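Long-range contacts in probable ferredoxin-dependent nitrite reductase NirA (Mycobacterium tuberculosis, PDB 1ZJ8), which reduces sulfite to sulfide with electrons from ferredoxin, using a siroheme and a [4Fe-4S] cluster, a step in making sulfur-containing amino acids and cofactors: residues P333-H338 and L512-G517; V506-H511 and R520-H525. All coordinates share one frame; numbering follows the deposited sequence.

Contact 1 (P333-H338 and L512-G517)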
loop_
_atom_site.group_PDB
_atom_site.type_symbol
_atom_site.label_atom_id
_atom_site.label_comp_id
_atom_site.label_asym_id
_atom_site.label_seq_id
_atom_site.Cartn_x
_atom_site.Cartn_y
_atom_site.Cartn_z
ATOM N N PRO A 333 -14.804 9.783 -14.280
ATOM C CA PRO A 333 -15.668 8.608 -14.401
ATOM C C PRO A 333 -16.586 8.540 -13.203
ATOM O O PRO A 333 -16.246 9.093 -12.160
ATOM C CB PRO A 333 -14.675 7.456 -14.371
ATOM C CG PRO A 333 -13.570 7.959 -13.488
ATOM C CD PRO A 333 -13.504 9.460 -13.665
ATOM N N GLU A 334 -17.730 7.880 -13.341
ATOM C CA GLU A 334 -18.679 7.761 -12.224
ATOM C C GLU A 334 -18.014 7.048 -11.060
ATOM O O GLU A 334 -17.645 5.879 -11.189
ATOM C CB GLU A 334 -19.950 7.002 -12.630
ATOM C CG GLU A 334 -20.860 7.780 -13.580
ATOM C CD GLU A 334 -21.589 8.968 -12.911
ATOM O OE1 GLU A 334 -21.521 10.127 -13.427
ATOM O OE2 GLU A 334 -22.229 8.738 -11.862
ATOM N N PRO A 335 -17.861 7.747 -9.916
ATOM C CA PRO A 335 -17.213 7.083 -8.780
ATOM C C PRO A 335 -18.013 5.838 -8.412
ATOM O O PRO A 335 -19.231 5.876 -8.461
ATOM C CB PRO A 335 -17.260 8.146 -7.661
ATOM C CG PRO A 335 -17.511 9.473 -8.353
ATOM C CD PRO A 335 -18.289 9.130 -9.594
ATOM N N VAL A 336 -17.343 4.740 -8.095
ATOM C CA VAL A 336 -18.044 3.496 -7.818
ATOM C C VAL A 336 -18.717 3.588 -6.467
ATOM O O VAL A 336 -18.307 4.385 -5.623
ATOM C CB VAL A 336 -17.106 2.297 -7.881
ATOM C CG1 VAL A 336 -16.758 2.024 -9.335
ATOM C CG2 VAL A 336 -15.831 2.520 -7.011
ATOM N N LYS A 337 -19.764 2.790 -6.271
ATOM C CA LYS A 337 -20.484 2.795 -4.986
ATOM C C LYS A 337 -19.649 2.023 -3.958
ATOM O O LYS A 337 -19.225 2.573 -2.931
ATOM C CB LYS A 337 -21.896 2.190 -5.092
ATOM C CG LYS A 337 -22.704 2.597 -6.338
ATOM C CD LYS A 337 -22.553 1.569 -7.523
ATOM C CE LYS A 337 -23.913 1.285 -8.234
ATOM N NZ LYS A 337 -24.936 0.604 -7.349
ATOM N N HIS A 338 -19.396 0.756 -4.276
ATOM C CA HIS A 338 -18.619 -0.143 -3.422
ATOM C C HIS A 338 -17.205 -0.247 -3.996
ATOM O O HIS A 338 -17.007 -0.006 -5.183
ATOM C CB HIS A 338 -19.309 -1.516 -3.356
ATOM C CG HIS A 338 -20.797 -1.424 -3.168
ATOM N ND1 HIS A 338 -21.379 -1.046 -1.971
ATOM C CD2 HIS A 338 -21.819 -1.616 -4.036
ATOM C CE1 HIS A 338 -22.693 -1.027 -2.106
ATOM N NE2 HIS A 338 -22.986 -1.372 -3.349
ATOM N N LEU A 512 -13.534 5.706 0.236
ATOM C CA LEU A 512 -13.227 6.311 -1.046
ATOM C C LEU A 512 -14.436 6.112 -1.951
ATOM O O LEU A 512 -15.527 5.807 -1.471
ATOM C CB LEU A 512 -11.952 5.682 -1.615
ATOM C CG LEU A 512 -10.670 5.804 -0.773
ATOM C CD1 LEU A 512 -9.512 5.263 -1.571
ATOM C CD2 LEU A 512 -10.394 7.243 -0.354
ATOM N N GLY A 513 -14.261 6.303 -3.247
ATOM C CA GLY A 513 -15.357 6.123 -4.192
ATOM C C GLY A 513 -16.306 7.304 -4.181
ATOM O O GLY A 513 -15.873 8.448 -4.244
ATOM N N LEU A 514 -17.601 7.033 -4.093
ATOM C CA LEU A 514 -18.605 8.107 -4.105
ATOM C C LEU A 514 -18.558 8.942 -2.824
ATOM O O LEU A 514 -18.634 8.397 -1.718
ATOM C CB LEU A 514 -20.021 7.559 -4.300
ATOM C CG LEU A 514 -21.095 8.636 -4.479
ATOM C CD1 LEU A 514 -20.656 9.755 -5.460
ATOM C CD2 LEU A 514 -22.406 7.973 -4.944
ATOM N N ASP A 515 -18.428 10.260 -2.995
ATOM C CA ASP A 515 -18.292 11.213 -1.880
ATOM C C ASP A 515 -17.230 10.759 -0.885
ATOM O O ASP A 515 -17.474 10.676 0.330
ATOM C CB ASP A 515 -19.626 11.414 -1.166
ATOM C CG ASP A 515 -20.734 11.824 -2.111
ATOM O OD1 ASP A 515 -20.451 12.520 -3.118
ATOM O OD2 ASP A 515 -21.896 11.440 -1.845
ATOM N N ALA A 516 -16.048 10.457 -1.425
ATOM C CA ALA A 516 -14.911 10.041 -0.617
ATOM C C ALA A 516 -14.684 11.074 0.476
ATOM O O ALA A 516 -14.646 12.277 0.214
ATOM C CB ALA A 516 -13.666 9.909 -1.473
ATOM N N GLY A 517 -14.565 10.595 1.704
ATOM C CA GLY A 517 -14.300 11.456 2.839
ATOM C C GLY A 517 -13.659 10.633 3.923
ATOM O O GLY A 517 -13.757 9.401 3.928
#
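Pro335 and Leu514 bring two irregular loop segments, 333-338 and 512-517, within 5.0 Å of each other, CA to CA. A weak backbone hydrogen bond ties the loops: Leu514 N donates to Val336 O over 3.1 Å, bent to 133° at the hydrogen. Gly513, with a positive phi (78°) that glycine readily adopts, turns the chain just before this donor and lays its CA against the same oxygen, Val336 O, at 3.7 Å. Pro335, which has no N-H to offer, contributes apolar surface: its CB rests on the peptide of Gly513, 3.7 Å from Gly513 O. Leu514 CG, set anti to the backbone N (chi1 -174°), carries the branch that Pro335 faces, with Pro335 CG and Leu514 CD1 a loose 4.3 Å apart. Val336 turns its side chain away and takes part through its carbonyl. Nearby, Glu232 accepts a hydrogen bond from Gly513 N, and Gln227 donates one to Glu334 O. This is a loop-to-loop contact at the surface, joining the connection between strands 328-329 and 344-347 to the turn region of the hairpin formed by strands 500-508 and 520-528.

Contact 2 (V506-H511 and R520-H525)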
loop_
_atom_site.group_PDB
_atom_site.type_symbol
_atom_site.label_atom_id
_atom_site.label_comp_id
_atom_site.label_asym_id
_atom_site.label_seq_id
_atom_site.Cartn_x
_atom_site.Cartn_y
_atom_site.Cartn_z
ATOM N N VAL A 506 -9.890 5.766 17.494
ATOM C CA VAL A 506 -10.882 5.208 16.585
ATOM C C VAL A 506 -11.367 6.229 15.559
ATOM O O VAL A 506 -11.811 7.318 15.917
ATOM C CB VAL A 506 -12.087 4.716 17.417
ATOM C CG1 VAL A 506 -13.266 4.265 16.539
ATOM C CG2 VAL A 506 -11.623 3.591 18.343
ATOM N N HIS A 507 -11.295 5.875 14.280
ATOM C CA HIS A 507 -11.828 6.720 13.216
ATOM C C HIS A 507 -12.986 5.944 12.603
ATOM O O HIS A 507 -12.834 4.771 12.257
ATOM C CB HIS A 507 -10.761 7.045 12.161
ATOM C CG HIS A 507 -9.577 7.812 12.689
ATOM N ND1 HIS A 507 -9.281 9.100 12.286
ATOM C CD2 HIS A 507 -8.600 7.465 13.566
ATOM C CE1 HIS A 507 -8.188 9.518 12.903
ATOM N NE2 HIS A 507 -7.754 8.545 13.684
ATOM N N LEU A 508 -14.148 6.574 12.495
ATOM C CA LEU A 508 -15.330 5.876 12.016
ATOM C C LEU A 508 -15.872 6.495 10.731
ATOM O O LEU A 508 -15.946 7.719 10.605
ATOM C CB LEU A 508 -16.396 5.876 13.105
ATOM C CG LEU A 508 -16.071 4.982 14.308
ATOM C CD1 LEU A 508 -16.783 5.463 15.559
ATOM C CD2 LEU A 508 -16.447 3.536 14.027
ATOM N N GLY A 509 -16.248 5.649 9.775
ATOM C CA GLY A 509 -17.008 6.091 8.598
ATOM C C GLY A 509 -16.232 6.610 7.384
ATOM O O GLY A 509 -16.809 7.249 6.509
ATOM N N GLY A 510 -14.937 6.319 7.303
ATOM C CA GLY A 510 -14.136 6.689 6.121
ATOM C C GLY A 510 -14.443 5.834 4.889
ATOM O O GLY A 510 -14.839 4.675 5.010
ATOM N N HIS A 511 -14.270 6.398 3.704
ATOM C CA HIS A 511 -14.439 5.647 2.478
ATOM C C HIS A 511 -13.915 6.432 1.282
ATOM O O HIS A 511 -13.879 7.664 1.295
ATOM C CB HIS A 511 -15.918 5.327 2.240
ATOM C CG HIS A 511 -16.784 6.529 2.020
ATOM N ND1 HIS A 511 -17.318 7.264 3.058
ATOM C CD2 HIS A 511 -17.239 7.110 0.884
ATOM C CE1 HIS A 511 -18.054 8.252 2.576
ATOM N NE2 HIS A 511 -18.017 8.185 1.257
ATOM N N ARG A 520 -14.597 10.103 11.090
ATOM C CA ARG A 520 -14.622 11.048 12.199
ATOM C C ARG A 520 -13.989 10.430 13.445
ATOM O O ARG A 520 -14.079 9.224 13.686
ATOM C CB ARG A 520 -16.024 11.613 12.466
ATOM C CG ARG A 520 -17.192 10.648 12.310
ATOM C CD ARG A 520 -18.518 11.238 12.847
ATOM N NE ARG A 520 -18.502 11.452 14.307
ATOM C CZ ARG A 520 -19.569 11.419 15.119
ATOM N NH1 ARG A 520 -20.796 11.159 14.664
ATOM N NH2 ARG A 520 -19.402 11.631 16.416
ATOM N N LYS A 521 -13.325 11.285 14.210
ATOM C CA LYS A 521 -12.532 10.891 15.363
ATOM C C LYS A 521 -13.446 11.108 16.555
ATOM O O LYS A 521 -14.314 11.971 16.499
ATOM C CB LYS A 521 -11.281 11.774 15.453
ATOM C CG LYS A 521 -10.668 12.119 14.075
ATOM C CD LYS A 521 -9.579 13.185 14.142
ATOM C CE LYS A 521 -8.306 12.653 14.783
ATOM N NZ LYS A 521 -7.094 13.116 14.067
ATOM N N LEU A 522 -13.290 10.322 17.615
ATOM C CA LEU A 522 -14.161 10.473 18.782
ATOM C C LEU A 522 -13.445 11.130 19.952
ATOM O O LEU A 522 -12.225 11.009 20.120
ATOM C CB LEU A 522 -14.825 9.147 19.181
ATOM C CG LEU A 522 -15.985 8.696 18.267
ATOM C CD1 LEU A 522 -16.799 7.593 18.950
ATOM C CD2 LEU A 522 -16.910 9.857 17.833
ATOM N N ARG A 523 -14.255 11.800 20.770
ATOM C CA ARG A 523 -13.804 12.842 21.702
ATOM C C ARG A 523 -12.836 12.342 22.777
ATOM O O ARG A 523 -11.625 12.563 22.682
ATOM C CB ARG A 523 -15.047 13.507 22.342
ATOM C CG ARG A 523 -14.798 14.393 23.605
ATOM C CD ARG A 523 -16.028 15.260 23.974
ATOM N NE ARG A 523 -17.292 14.642 23.543
ATOM C CZ ARG A 523 -18.443 15.291 23.334
ATOM N NH1 ARG A 523 -18.555 16.608 23.533
ATOM N NH2 ARG A 523 -19.509 14.602 22.933
ATOM N N GLN A 524 -13.387 11.699 23.804
ATOM C CA GLN A 524 -12.605 11.101 24.888
ATOM C C GLN A 524 -12.794 9.611 24.660
ATOM O O GLN A 524 -13.735 9.005 25.194
ATOM C CB GLN A 524 -13.103 11.525 26.293
ATOM C CG GLN A 524 -12.446 10.748 27.479
ATOM C CD GLN A 524 -13.315 10.672 28.757
ATOM O OE1 GLN A 524 -13.900 11.673 29.190
ATOM N NE2 GLN A 524 -13.368 9.483 29.374
ATOM N N HIS A 525 -11.919 9.052 23.819
ATOM C CA HIS A 525 -12.033 7.668 23.367
ATOM C C HIS A 525 -10.675 6.996 23.186
ATOM O O HIS A 525 -9.826 7.454 22.419
ATOM C CB HIS A 525 -12.804 7.633 22.047
ATOM C CG HIS A 525 -13.543 6.358 21.806
ATOM N ND1 HIS A 525 -13.788 5.436 22.803
ATOM C CD2 HIS A 525 -14.133 5.869 20.688
ATOM C CE1 HIS A 525 -14.477 4.423 22.305
ATOM N NE2 HIS A 525 -14.699 4.663 21.023
#
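Leu508 and Arg520 form an antiparallel hydrogen-bonded pair near the loop end of the hairpin made by strands 500-508 and 520-528, the latter outermost in this chain's mixed sheet. Both backbone bonds of the pair are present: Leu508 N reaches Arg520 O at 2.9 Å with a nearly straight N-H (163°), and Arg520 N reaches Leu508 O at 2.8 Å. Arg520 O also receives a CA-H...O contact from His507 CA, at 3.4 Å. Side chains add to the contact on both faces of the sheet. On one face His507 and Lys521 lie side by side, pointing the same way; Lys521 CE comes within 3.7 Å of His507 CE1, with Lys521 CG near ND1 and CE1 of the ring. On the other face Leu508 and Leu522 cross obliquely, their CD1 atoms 4.0 Å apart, beside Val557 of helix 553-559 and Leu565. Farther along, Val506 CB meets His525 CD2 at 4.0 Å, and Tyr535 of helix 532-545 adjoins Val506. Branched aliphatic residues suit this buried side. Arg520 CG sits between the backbone N and the carbonyl carbon (chi1 38°), 3.6 Å from Leu508 O, and the guanidinium goes on to a salt bridge with Glu562 and a hydrogen bond to Val557 O. Gly509, with positive phi (87°), lets the chain leave the strand. The chemistry is thus divided: the backbone sets the register, leucines and valine fill the covered face, and the long cationic chains lend their methylenes. His507 NE2 and Lys521 NZ are 4.6 Å apart, so the lysine would be expected to disfavour protonation of the imidazole.

Contacts 1 and 2 interlock along the chain, because 512-517 directly follows 506-511 and leads back toward 520-525. Their centres are 20 Å apart, yet they touch where Gly517 N approaches His511 O at 3.0 Å, a probable hydrogen bond within the connection between the strands; His511 NE2 makes a weak hydrogen bond to Leu514 O. Contact 2 covers the part of the strand pairing next to the connection, and contact 1 is where that connecting loop touches 333-338. In contact 2 the His507 side chain is about 12 Å from the iron-sulfur cluster and about 13 Å from the siroheme. Contact 1 lies away from the annotated sites.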